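Local coordinates for uncharacterized protein GSU0716 (Geobacter sulfurreducens PCA, PDB 3BIJ) that is of unknown function but belongs to the caspase-like C14 peptidase family and may act as a cysteine endopeptidase, at residues P16-G21 with R177-F182; E101-C104 with E109-D112. All coordinates share one frame; numbering follows the deposited sequence.

Contact 1 of 2, residues P16-G21 with R177-F182; sequences PKHYGG and RANREF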
ATOM      1  N   PRO A  16      19.508  16.439 -25.681  1.00 45.36           N
ATOM      2  CA  PRO A  16      20.353  16.163 -24.512  1.00 49.97           C
ATOM      3  C   PRO A  16      21.648  16.972 -24.528  1.00 52.70           C
ATOM      4  O   PRO A  16      22.269  17.193 -23.487  1.00 54.84           O
ATOM      5  CB  PRO A  16      20.590  14.656 -24.602  1.00 41.53           C
ATOM      6  CG  PRO A  16      20.558  14.403 -26.073  1.00 34.79           C
ATOM      7  CD  PRO A  16      19.414  15.259 -26.558  1.00 39.42           C
ATOM      8  N   LYS A  17      22.036  17.421 -25.714  1.00 51.09           N
ATOM      9  CA  LYS A  17      23.242  18.221 -25.873  1.00 50.76           C
ATOM     10  C   LYS A  17      23.099  19.585 -25.191  1.00 48.35           C
ATOM     11  O   LYS A  17      24.070  20.312 -25.035  1.00 47.54           O
ATOM     12  CB  LYS A  17      23.548  18.384 -27.369  1.00 62.34           C
ATOM     13  CG  LYS A  17      24.053  17.083 -28.027  1.00 78.01           C
ATOM     14  CD  LYS A  17      23.422  16.777 -29.415  1.00 84.41           C
ATOM     15  CE  LYS A  17      23.782  17.820 -30.487  1.00 83.03           C
ATOM     16  NZ  LYS A  17      22.827  18.973 -30.498  1.00 75.38           N
ATOM     17  N   HIS A  18      21.886  19.937 -24.781  1.00 48.88           N
ATOM     18  CA  HIS A  18      21.678  21.204 -24.100  1.00 44.36           C
ATOM     19  C   HIS A  18      21.218  20.965 -22.661  1.00 46.56           C
ATOM     20  O   HIS A  18      21.574  21.704 -21.740  1.00 38.89           O
ATOM     21  CB  HIS A  18      20.647  22.049 -24.853  1.00 39.66           C
ATOM     22  CG  HIS A  18      20.209  23.269 -24.108  1.00 36.64           C
ATOM     23  ND1 HIS A  18      19.246  23.235 -23.122  1.00 42.06           N
ATOM     24  CD2 HIS A  18      20.630  24.554 -24.175  1.00 43.44           C
ATOM     25  CE1 HIS A  18      19.092  24.444 -22.615  1.00 32.54           C
ATOM     26  NE2 HIS A  18      19.921  25.265 -23.235  1.00 40.49           N
ATOM     27  N   TYR A  19      20.432  19.915 -22.470  1.00 44.88           N
ATOM     28  CA  TYR A  19      19.911  19.590 -21.151  1.00 45.81           C
ATOM     29  C   TYR A  19      20.823  18.669 -20.346  1.00 53.15           C
ATOM     30  O   TYR A  19      20.363  17.712 -19.721  1.00 55.16           O
ATOM     31  CB  TYR A  19      18.534  18.964 -21.301  1.00 46.62           C
ATOM     32  CG  TYR A  19      17.464  19.946 -21.709  1.00 39.94           C
ATOM     33  CD1 TYR A  19      16.793  20.696 -20.752  1.00 37.18           C
ATOM     34  CD2 TYR A  19      17.103  20.096 -23.044  1.00 36.62           C
ATOM     35  CE1 TYR A  19      15.775  21.570 -21.103  1.00 42.31           C
ATOM     36  CE2 TYR A  19      16.085  20.970 -23.421  1.00 53.63           C
ATOM     37  CZ  TYR A  19      15.415  21.705 -22.442  1.00 54.12           C
ATOM     38  OH  TYR A  19      14.363  22.528 -22.792  1.00 43.09           O
ATOM     39  N   GLY A  20      22.122  18.960 -20.370  1.00 54.39           N
ATOM     40  CA  GLY A  20      23.079  18.165 -19.621  1.00 50.72           C
ATOM     41  C   GLY A  20      22.952  16.660 -19.781  1.00 56.40           C
ATOM     42  O   GLY A  20      23.102  15.924 -18.809  1.00 57.32           O
ATOM     43  N   GLY A  21      22.666  16.192 -20.992  1.00 55.76           N
ATOM     44  CA  GLY A  21      22.559  14.759 -21.213  1.00 51.50           C
ATOM     45  C   GLY A  21      21.186  14.150 -21.009  1.00 48.13           C
ATOM     46  O   GLY A  21      21.003  12.945 -21.169  1.00 43.83           O
ATOM     47  N   ARG A 177      23.427  25.138 -14.926  1.00 52.00           N
ATOM     48  CA  ARG A 177      24.878  25.245 -14.791  1.00 46.28           C
ATOM     49  C   ARG A 177      25.586  25.082 -16.132  1.00 42.80           C
ATOM     50  O   ARG A 177      26.484  25.851 -16.456  1.00 37.24           O
ATOM     51  CB  ARG A 177      25.414  24.202 -13.797  1.00 50.98           C
ATOM     52  CG  ARG A 177      24.946  24.414 -12.352  1.00 65.72           C
ATOM     53  CD  ARG A 177      25.706  23.533 -11.350  1.00 56.08           C
ATOM     54  NE  ARG A 177      25.521  22.100 -11.599  1.00 53.63           N
ATOM     55  CZ  ARG A 177      24.495  21.379 -11.156  1.00 54.27           C
ATOM     56  NH1 ARG A 177      23.542  21.945 -10.422  1.00 56.31           N
ATOM     57  NH2 ARG A 177      24.422  20.093 -11.464  1.00 52.18           N
ATOM     58  N   ALA A 178      25.164  24.091 -16.910  1.00 44.89           N
ATOM     59  CA  ALA A 178      25.768  23.821 -18.212  1.00 45.87           C
ATOM     60  C   ALA A 178      25.519  24.921 -19.227  1.00 45.19           C
ATOM     61  O   ALA A 178      26.136  24.928 -20.289  1.00 52.91           O
ATOM     62  CB  ALA A 178      25.254  22.502 -18.754  1.00 42.62           C
ATOM     63  N   ASN A 179      24.619  25.841 -18.899  1.00 42.79           N
ATOM     64  CA  ASN A 179      24.282  26.938 -19.794  1.00 42.58           C
ATOM     65  C   ASN A 179      24.106  28.246 -19.029  1.00 41.33           C
ATOM     66  O   ASN A 179      23.208  29.027 -19.321  1.00 45.07           O
ATOM     67  CB  ASN A 179      23.006  26.593 -20.585  1.00 27.34           C
ATOM     68  CG  ASN A 179      23.180  25.359 -21.483  1.00 40.92           C
ATOM     69  OD1 ASN A 179      23.994  25.356 -22.417  1.00 33.76           O
ATOM     70  ND2 ASN A 179      22.418  24.304 -21.195  1.00 32.91           N
ATOM     71  N   ARG A 180      24.978  28.470 -18.055  1.00 51.18           N
ATOM     72  CA  ARG A 180      24.960  29.672 -17.223  1.00 62.93           C
ATOM     73  C   ARG A 180      24.711  30.989 -17.959  1.00 67.30           C
ATOM     74  O   ARG A 180      23.726  31.695 -17.697  1.00 70.83           O
ATOM     75  CB  ARG A 180      26.288  29.784 -16.489  1.00 71.85           C
ATOM     76  CG  ARG A 180      26.268  29.166 -15.157  1.00 78.47           C
ATOM     77  CD  ARG A 180      25.448  30.116 -14.336  1.00 85.45           C
ATOM     78  NE  ARG A 180      25.966  30.162 -13.028  1.00 92.34           N
ATOM     79  CZ  ARG A 180      26.477  31.090 -12.239  1.00 99.21           C
ATOM     80  NH1 ARG A 180      26.820  30.571 -11.081  1.00 99.66           N
ATOM     81  NH2 ARG A 180      26.655  32.392 -12.478  1.00 97.38           N
ATOM     82  N   GLU A 181      25.623  31.320 -18.868  1.00 66.53           N
ATOM     83  CA  GLU A 181      25.535  32.560 -19.629  1.00 64.85           C
ATOM     84  C   GLU A 181      24.250  32.638 -20.451  1.00 57.55           C
ATOM     85  O   GLU A 181      23.606  33.685 -20.515  1.00 61.09           O
ATOM     86  CB  GLU A 181      26.761  32.699 -20.541  1.00 65.63           C
ATOM     87  CG  GLU A 181      26.922  34.068 -21.194  1.00 75.20           C
ATOM     88  CD  GLU A 181      28.130  34.133 -22.128  1.00 81.54           C
ATOM     89  OE1 GLU A 181      28.108  33.471 -23.197  1.00 81.31           O
ATOM     90  OE2 GLU A 181      29.109  34.840 -21.788  1.00 79.07           O
ATOM     91  N   PHE A 182      23.864  31.527 -21.063  1.00 54.12           N
ATOM     92  CA  PHE A 182      22.661  31.509 -21.879  1.00 48.75           C
ATOM     93  C   PHE A 182      21.394  31.941 -21.117  1.00 48.62           C
ATOM     94  O   PHE A 182      20.714  32.881 -21.520  1.00 48.69           O
ATOM     95  CB  PHE A 182      22.474  30.117 -22.484  1.00 52.92           C
ATOM     96  CG  PHE A 182      21.239  29.982 -23.323  1.00 58.16           C
ATOM     97  CD1 PHE A 182      20.103  29.366 -22.812  1.00 53.45           C
ATOM     98  CD2 PHE A 182      21.204  30.483 -24.621  1.00 60.63           C
ATOM     99  CE1 PHE A 182      18.949  29.246 -23.579  1.00 53.21           C
ATOM    100  CE2 PHE A 182      20.052  30.369 -25.399  1.00 62.18           C
ATOM    101  CZ  PHE A 182      18.922  29.747 -24.874  1.00 56.08           C
TER
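His18 and Asn179, with CA atoms 7.6 Å apart, bring the irregular loop 16-21 against the break between helices 169-178 and 180-189, the loop itself being closed by a backbone bond from Gly21 N to Pro16 O. Asn179 carries the contact with its amide group. Its ND2 donates to the carbonyl O of His18 at 2.8 Å, a noticeably bent bond in which the acceptor lies in the plane of the amide. The same ND2 also bonds to Thr175 O, so one nitrogen ties the loop to the preceding helix, which probably keeps the amide from turning. Next to this bond the amide lies nearly flat on the imidazole: the two planes are only 9° apart, and ND2 sits 3.3 Å above the centre of one ring face. With chi1 at 171°, the His18 ring swings away from its own backbone N and comes to lie beside the carbonyl that Asn179 grips. From there the imidazole also reaches Phe182, in the first turn of the following helix, in an offset edge-to-face pair with centroids 5.8 Å apart and planes at 81°. Replacing Asn179 with an alanine would probably leave the His18 carbonyl without this donor, uncover one face of the imidazole and lose a link to Thr175. Gly20 O, held by Arg174, adds a second tie to helix 169-178. Asn179 occupies the N-cap position of helix 180-189 but makes no capping bond; the arrangement instead sets an asparagine amide over a histidine ring at the junction of two consecutive helices, on the surface of the caspase-like domain.

Contact 2 of 2, residues E101-C104 with E109-D112; sequences ETWC and ELID
Glu101 and Asp112 meet through the backbone at one end of the pairing, where Asp112 N donates to Glu101 O at 2.9 Å in a nearly straight bond (159°). Thr102 faces Ile111 as a non-hydrogen-bonded pair. Its CG2 rests 3.8 Å from Ile111 CA, while OG1, which chi1 of 73° sets between its own N and C, reaches diagonally to donate to Glu109 OE1 at 2.7 Å. The carboxylate receives it on its anti lone pair, and the buried hydroxyl probably helps fix the rotation of that group. These strands, 99-104 and 109-111, form an antiparallel beta hairpin, whose first strand pairs along its other side with strand 76-89. Trp103 and Leu110 are the hydrogen-bonded pair between them: Trp103 N bonds to Leu110 O at 3.0 Å and Leu110 N to Trp103 O at 2.9 Å. On the face turned from Thr102, Trp103 CE3 lies 4.3 Å from Leu110 CD2, and the indole stacks on Tyr81 as well. Cys104 returns to the face of Thr102, where it forms a non-hydrogen-bonded pair with Glu109, its SG 4.3 Å from Glu109 CG, and Tyr19 packs against both of these side chains.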
ATOM      1  N   GLU A 101       9.335  29.248 -13.740  1.00 47.24           N
ATOM      2  CA  GLU A 101       8.766  28.147 -14.502  1.00 47.41           C
ATOM      3  C   GLU A 101       9.052  28.338 -15.981  1.00 45.48           C
ATOM      4  O   GLU A 101       9.144  29.463 -16.462  1.00 39.41           O
ATOM      5  CB  GLU A 101       7.270  28.067 -14.245  1.00 55.80           C
ATOM      6  CG  GLU A 101       6.960  27.738 -12.796  1.00 70.20           C
ATOM      7  CD  GLU A 101       5.481  27.687 -12.514  1.00 81.37           C
ATOM      8  OE1 GLU A 101       5.100  27.241 -11.398  1.00 85.29           O
ATOM      9  OE2 GLU A 101       4.698  28.098 -13.407  1.00 90.42           O
ATOM     10  N   THR A 102       9.206  27.233 -16.698  1.00 43.92           N
ATOM     11  CA  THR A 102       9.520  27.297 -18.116  1.00 47.39           C
ATOM     12  C   THR A 102       8.914  26.126 -18.872  1.00 49.32           C
ATOM     13  O   THR A 102       8.350  25.202 -18.281  1.00 45.34           O
ATOM     14  CB  THR A 102      11.039  27.215 -18.358  1.00 43.37           C
ATOM     15  OG1 THR A 102      11.484  25.873 -18.112  1.00 34.37           O
ATOM     16  CG2 THR A 102      11.785  28.184 -17.445  1.00 48.75           C
ATOM     17  N   TRP A 103       9.025  26.191 -20.192  1.00 41.63           N
ATOM     18  CA  TRP A 103       8.569  25.115 -21.050  1.00 41.36           C
ATOM     19  C   TRP A 103       9.871  24.531 -21.576  1.00 44.10           C
ATOM     20  O   TRP A 103      10.766  25.270 -22.004  1.00 33.24           O
ATOM     21  CB  TRP A 103       7.717  25.630 -22.216  1.00 44.42           C
ATOM     22  CG  TRP A 103       6.249  25.741 -21.898  1.00 43.71           C
ATOM     23  CD1 TRP A 103       5.636  25.409 -20.724  1.00 40.62           C
ATOM     24  CD2 TRP A 103       5.218  26.209 -22.772  1.00 33.48           C
ATOM     25  NE1 TRP A 103       4.290  25.641 -20.811  1.00 35.94           N
ATOM     26  CE2 TRP A 103       4.004  26.136 -22.057  1.00 40.30           C
ATOM     27  CE3 TRP A 103       5.202  26.685 -24.090  1.00 33.30           C
ATOM     28  CZ2 TRP A 103       2.782  26.522 -22.613  1.00 23.95           C
ATOM     29  CZ3 TRP A 103       3.989  27.068 -24.642  1.00 37.96           C
ATOM     30  CH2 TRP A 103       2.794  26.982 -23.898  1.00 36.88           C
ATOM     31  N   CYS A 104      10.004  23.212 -21.524  1.00 40.00           N
ATOM     32  CA  CYS A 104      11.233  22.613 -22.008  1.00 39.41           C
ATOM     33  C   CYS A 104      11.144  22.335 -23.487  1.00 42.29           C
ATOM     34  O   CYS A 104      10.665  21.285 -23.929  1.00 39.18           O
ATOM     35  CB  CYS A 104      11.544  21.339 -21.241  1.00 39.11           C
ATOM     36  SG  CYS A 104      11.896  21.671 -19.541  1.00 31.80           S
ATOM     37  N   GLU A 109      15.042  26.034 -22.733  1.00 49.20           N
ATOM     38  CA  GLU A 109      13.834  26.413 -22.002  1.00 47.54           C
ATOM     39  C   GLU A 109      13.303  27.791 -22.354  1.00 45.89           C
ATOM     40  O   GLU A 109      14.060  28.728 -22.573  1.00 51.25           O
ATOM     41  CB  GLU A 109      14.080  26.340 -20.491  1.00 43.63           C
ATOM     42  CG  GLU A 109      14.543  24.979 -20.035  1.00 42.38           C
ATOM     43  CD  GLU A 109      14.942  24.958 -18.591  1.00 33.87           C
ATOM     44  OE1 GLU A 109      14.062  25.154 -17.730  1.00 47.91           O
ATOM     45  OE2 GLU A 109      16.139  24.746 -18.314  1.00 39.60           O
ATOM     46  N   LEU A 110      11.985  27.901 -22.407  1.00 39.57           N
ATOM     47  CA  LEU A 110      11.345  29.162 -22.712  1.00 36.54           C
ATOM     48  C   LEU A 110      10.797  29.636 -21.384  1.00 36.54           C
ATOM     49  O   LEU A 110       9.872  29.030 -20.860  1.00 42.58           O
ATOM     50  CB  LEU A 110      10.207  28.938 -23.708  1.00 39.98           C
ATOM     51  CG  LEU A 110       9.387  30.155 -24.129  1.00 39.04           C
ATOM     52  CD1 LEU A 110      10.250  31.108 -24.936  1.00 43.88           C
ATOM     53  CD2 LEU A 110       8.198  29.705 -24.932  1.00 44.84           C
ATOM     54  N   ILE A 111      11.377  30.696 -20.824  1.00 43.56           N
ATOM     55  CA  ILE A 111      10.925  31.214 -19.535  1.00 41.81           C
ATOM     56  C   ILE A 111       9.491  31.709 -19.621  1.00 47.62           C
ATOM     57  O   ILE A 111       9.114  32.386 -20.581  1.00 48.15           O
ATOM     58  CB  ILE A 111      11.813  32.379 -19.028  1.00 41.19           C
ATOM     59  CG1 ILE A 111      13.165  31.848 -18.558  1.00 44.00           C
ATOM     60  CG2 ILE A 111      11.148  33.057 -17.841  1.00 39.09           C
ATOM     61  CD1 ILE A 111      13.987  31.179 -19.637  1.00 43.00           C
ATOM     62  N   ASP A 112       8.694  31.386 -18.608  1.00 43.36           N
ATOM     63  CA  ASP A 112       7.297  31.803 -18.594  1.00 47.02           C
ATOM     64  C   ASP A 112       7.107  33.272 -18.965  1.00 50.76           C
ATOM     65  O   ASP A 112       6.107  33.645 -19.583  1.00 49.13           O
ATOM     66  CB  ASP A 112       6.658  31.509 -17.228  1.00 47.50           C
ATOM     67  CG  ASP A 112       7.389  32.171 -16.075  1.00 53.30           C
ATOM     68  OD1 ASP A 112       7.028  31.886 -14.909  1.00 62.92           O
ATOM     69  OD2 ASP A 112       8.319  32.967 -16.322  1.00 53.39           O
TER

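In the fold
From the N terminus, strand 4-10 runs into the loop that holds 16-21, the first half of contact 1. The chain then builds helices 29-42 and 57-70 and strand 76-89 before contact 2 closes a hairpin across only four intervening residues. Contact 1 closes much later, at 177-182, after 155 residues, so the hairpin lies wholly within the larger loop. Their centres are 14 Å apart, and Tyr19 bridges them: its hydroxyl bonds to Leu105 O in the hairpin turn. Helix 180-189 adds a second link, with Tyr183 OH bonded to Glu109 N. Contact 1 thus joins surface elements, whereas contact 2 is a buried hairpin that extends the mixed sheet beyond strand 76-89.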